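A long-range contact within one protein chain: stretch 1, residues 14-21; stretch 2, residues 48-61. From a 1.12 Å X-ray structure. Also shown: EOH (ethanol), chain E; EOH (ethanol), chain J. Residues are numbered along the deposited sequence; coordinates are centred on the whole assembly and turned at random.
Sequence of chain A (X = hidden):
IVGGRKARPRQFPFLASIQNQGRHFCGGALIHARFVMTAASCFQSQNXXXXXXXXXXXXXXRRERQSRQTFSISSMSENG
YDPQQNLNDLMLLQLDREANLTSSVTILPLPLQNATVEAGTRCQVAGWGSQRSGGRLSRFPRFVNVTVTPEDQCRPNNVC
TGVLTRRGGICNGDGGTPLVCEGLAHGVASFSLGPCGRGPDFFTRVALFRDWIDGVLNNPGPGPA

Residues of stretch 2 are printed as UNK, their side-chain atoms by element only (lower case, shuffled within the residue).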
# COMPACT_ATOMS: atom_id res chain seq x y z
N PHE A 14 9.88 3.72 -0.41
CA PHE A 14 8.84 3.77 -1.39
C PHE A 14 7.49 4.09 -0.80
O PHE A 14 6.51 4.22 -1.54
CB PHE A 14 8.79 2.45 -2.19
CG PHE A 14 8.78 1.26 -1.27
CD1 PHE A 14 7.66 0.89 -0.60
CD2 PHE A 14 9.98 0.54 -1.02
CE1 PHE A 14 7.65 -0.15 0.33
CE2 PHE A 14 9.96 -0.48 -0.09
CZ PHE A 14 8.84 -0.81 0.59
N LEU A 15 7.35 4.12 0.52
CA LEU A 15 6.08 4.23 1.14
C LEU A 15 5.45 5.62 0.97
O LEU A 15 6.17 6.63 1.15
CB LEU A 15 6.12 3.96 2.63
CG LEU A 15 6.15 2.61 3.14
CD1 LEU A 15 6.06 2.65 4.67
CD2 LEU A 15 5.08 1.66 2.57
N ALA A 16 4.17 5.63 0.74
CA ALA A 16 3.41 6.87 0.71
C ALA A 16 2.44 6.93 1.87
O ALA A 16 1.90 5.92 2.28
CB ALA A 16 2.58 6.88 -0.60
N SER A 17 2.20 8.14 2.33
CA SER A 17 1.14 8.51 3.26
C SER A 17 0.12 9.32 2.44
O SER A 17 0.48 10.31 1.85
CB SER A 17 1.68 9.32 4.41
OG SER A 17 0.64 9.88 5.17
N ILE A 18 -1.12 8.86 2.38
CA ILE A 18 -2.22 9.53 1.69
C ILE A 18 -3.05 10.24 2.75
O ILE A 18 -3.47 9.64 3.75
CB ILE A 18 -3.07 8.52 0.88
CG1 ILE A 18 -2.29 7.47 0.15
CG2 ILE A 18 -3.95 9.33 -0.04
CD1 ILE A 18 -1.26 7.80 -0.79
N GLN A 19 -3.22 11.54 2.54
CA GLN A 19 -3.73 12.43 3.58
C GLN A 19 -4.91 13.22 3.09
O GLN A 19 -4.99 13.63 1.92
CB GLN A 19 -2.59 13.37 4.05
CG GLN A 19 -1.40 12.58 4.56
CD GLN A 19 -0.35 13.35 5.32
OE1 GLN A 19 0.59 12.72 5.89
NE2 GLN A 19 -0.46 14.63 5.37
N ASN A 20 -5.84 13.50 4.02
CA ASN A 20 -7.05 14.29 3.79
C ASN A 20 -6.99 15.45 4.79
O ASN A 20 -7.04 15.21 6.02
CB ASN A 20 -8.27 13.40 4.04
CG ASN A 20 -9.60 14.05 3.97
OD1 ASN A 20 -9.76 15.26 3.90
ND2 ASN A 20 -10.66 13.26 4.11
N GLN A 21 -6.78 16.65 4.27
CA GLN A 21 -6.58 17.82 5.15
C GLN A 21 -5.48 17.53 6.19
O GLN A 21 -5.60 17.90 7.37
CB GLN A 21 -7.87 18.21 5.84
CG GLN A 21 -8.97 18.59 4.83
CD GLN A 21 -8.60 19.75 3.96
OE1 GLN A 21 -7.93 20.67 4.34
NE2 GLN A 21 -9.14 19.65 2.72
N UNK A 48 -10.39 9.90 -0.53
CA UNK A 48 -11.50 10.72 -1.02
C UNK A 48 -11.03 11.97 -1.79
O UNK A 48 -9.82 12.20 -1.90
c UNK A 48 -10.50 9.66 0.93
c UNK A 48 -12.17 11.20 0.29
c UNK A 48 -11.07 11.03 1.33
N UNK A 49 -12.00 12.77 -2.20
CA UNK A 49 -11.92 14.05 -2.85
C UNK A 49 -11.02 15.06 -2.29
O UNK A 49 -11.08 15.81 -1.31
N UNK A 50 -9.82 15.28 -3.00
CA UNK A 50 -9.03 16.28 -2.30
C UNK A 50 -8.15 15.80 -1.21
O UNK A 50 -8.21 16.11 -0.04
c UNK A 50 -7.67 18.31 -2.57
c UNK A 50 -10.13 18.50 -2.01
c UNK A 50 -9.05 17.66 -2.63
N UNK A 51 -7.29 14.87 -1.65
CA UNK A 51 -6.29 14.28 -0.85
C UNK A 51 -4.91 14.63 -1.42
O UNK A 51 -4.79 14.95 -2.60
o UNK A 51 -7.68 12.35 -0.29
c UNK A 51 -6.39 12.70 -0.91
N UNK A 52 -3.92 14.52 -0.54
CA UNK A 52 -2.54 14.68 -0.91
C UNK A 52 -1.73 13.43 -0.67
O UNK A 52 -2.20 12.51 0.00
c UNK A 52 -2.57 17.15 -0.46
c UNK A 52 -1.86 15.83 -0.13
o UNK A 52 -1.88 15.53 1.22
N UNK A 53 -0.55 13.38 -1.30
CA UNK A 53 0.36 12.26 -1.20
C UNK A 53 1.68 12.76 -0.63
O UNK A 53 2.23 13.68 -1.20
c UNK A 53 -0.69 11.07 -3.15
c UNK A 53 1.66 10.48 -2.43
c UNK A 53 0.62 11.58 -2.57
N UNK A 54 2.14 12.15 0.44
CA UNK A 54 3.39 12.48 1.05
C UNK A 54 4.36 11.32 0.93
O UNK A 54 4.07 10.21 1.38
c UNK A 54 3.21 12.84 2.55
c UNK A 54 4.55 13.29 3.15
c UNK A 54 2.19 13.93 2.73
N UNK A 55 5.49 11.58 0.30
CA UNK A 55 6.61 10.63 0.16
C UNK A 55 7.76 11.08 1.04
O UNK A 55 7.88 12.29 1.34
c UNK A 55 6.67 10.16 -3.72
c UNK A 55 5.27 8.98 -2.00
c UNK A 55 5.99 10.25 -2.34
c UNK A 55 7.06 10.58 -1.29
N UNK A 56 8.65 10.19 1.42
CA UNK A 56 9.79 10.54 2.22
C UNK A 56 9.49 10.81 3.69
O UNK A 56 10.37 11.29 4.40
N UNK A 57 8.28 10.48 4.16
CA UNK A 57 7.97 10.74 5.55
C UNK A 57 8.53 9.67 6.47
O UNK A 57 8.70 8.52 6.08
c UNK A 57 6.47 10.77 5.73
N UNK A 58 8.74 10.07 7.73
CA UNK A 58 9.09 9.13 8.79
C UNK A 58 8.09 9.30 9.92
O UNK A 58 7.28 8.37 10.18
c UNK A 58 11.56 6.54 12.30
c UNK A 58 10.93 8.37 10.38
c UNK A 58 11.64 7.88 12.63
c UNK A 58 10.53 9.28 9.25
c UNK A 58 11.29 8.86 11.61
c UNK A 58 10.89 7.01 10.14
c UNK A 58 11.22 6.10 11.07
o UNK A 58 11.94 5.56 13.27
N UNK A 59 8.17 10.40 10.64
CA UNK A 59 7.22 10.73 11.73
C UNK A 59 6.12 11.62 11.18
O UNK A 59 6.35 12.75 10.74
o UNK A 59 7.87 12.47 14.93
c UNK A 59 8.05 11.49 12.81
c UNK A 59 7.25 11.96 13.98
o UNK A 59 5.99 11.79 14.00
N UNK A 60 4.90 11.11 11.13
CA UNK A 60 3.81 11.82 10.57
C UNK A 60 3.63 13.23 11.18
O UNK A 60 3.11 14.11 10.50
c UNK A 60 2.27 9.81 9.97
c UNK A 60 2.45 10.02 8.47
c UNK A 60 0.97 9.13 10.28
c UNK A 60 2.48 11.07 10.75
N UNK A 61 3.99 13.41 12.43
CA UNK A 61 3.78 14.66 13.12
C UNK A 61 4.92 15.65 12.95
O UNK A 61 4.81 16.77 13.51
n UNK A 61 1.39 14.48 16.93
c UNK A 61 3.50 14.44 14.61
n UNK A 61 -0.39 15.72 17.57
n UNK A 61 -0.67 13.47 17.31
c UNK A 61 2.08 13.31 16.38
c UNK A 61 0.10 14.55 17.22
c UNK A 61 2.32 13.52 14.87
C1 EOH E . 11.76 7.88 6.13
C2 EOH E . 10.85 6.87 6.55
O EOH E . 11.92 9.20 5.66
C1 EOH J . 1.00 16.88 4.02
C2 EOH J . 2.14 17.49 3.21
O EOH J . -0.13 16.54 3.16
O HOH W 1 6.07 8.87 2.98
O HOH W 2 8.73 7.41 1.14
O HOH W 3 2.15 14.44 7.89
O HOH W 4 -3.89 16.57 2.84
O HOH W 5 -10.23 17.00 1.69
O HOH W 6 -6.31 17.20 1.49

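Position 48 has three side-chain carbons that close a ring onto the backbone N. One ring carbon lies 3.6 Å from Asn20 ND2. This is Pro48.

Position 49 has no side-chain atoms, so it is Gly49.

Position 50 has one carbon carrying two more. One outer carbon comes no closer to stretch 1 than 5.0 Å, at Gln21 NE2. The fork is Val50. Water 6 donates to Val50 O and accepts from Gln21 N.

Position 51 has one carbon and then one oxygen, which lies 2.7 Å from Pro48 O. This is Ser51, and OG donates a hydrogen bond to that carbonyl.

Position 52 has a carbon carrying one oxygen and one carbon. The oxygen sits 3.6 Å from Gln19 CB. This is Thr52. Its N donates to Gln19 O at 2.8 Å, and its O accepts from Gln19 N at 2.9 Å.

Position 53 has three carbons, forked at the first. They lie on the face of Ala16 and Ile18. This is Val53; CG1 is 4.1 Å from Ala16 CB, and CG2 is 4.1 Å from Ile18 CD1.

Position 54 has the same three-carbon fork on the other face, with one branch 3.7 Å from Gln19 CD. By shape this is Val54. Its N and O each form a 2.9 Å hydrogen bond, with Ser17 O and Ser17 N.

Position 55 has four carbons, one tip 3.7 Å from Ala16 CB. The fork at the second carbon makes this Leu55; its rotamer is m, t.

Position 56 has no side chain and a positive phi, which favours glycine: Gly56. Its N donates to water 2, which lies 2.7 Å from Leu15 O.

Position 57 has a single carbon, CB, 5.2 Å from Ser17 CB: Ala57. Its N donates to water 1, which in turn donates to Leu15 O and Val54 O.

Position 58 has a six-carbon ring bearing an oxygen, out of reach of stretch 1: Tyr58.

Position 59 has two carbons, the second carrying two oxygens: Asp59. OD1 accepts from the N of position 61.

Position 60 has four carbons, forked at the second, one tip 3.8 Å from Ser17 OG. This is Leu60.

Position 61 has three carbons, a nitrogen, then a carbon with two nitrogens: Arg61.

The contact is an antiparallel strand pair. Four backbone hydrogen bonds join Ser17 to Val54 and Gln19 to Thr52. Between these pairs, Ile18 faces Val53. Apolar side chains pack on that face, while waters bridge both ends.

Stretch 2 48-61: PGVSTVVLGAYDLR
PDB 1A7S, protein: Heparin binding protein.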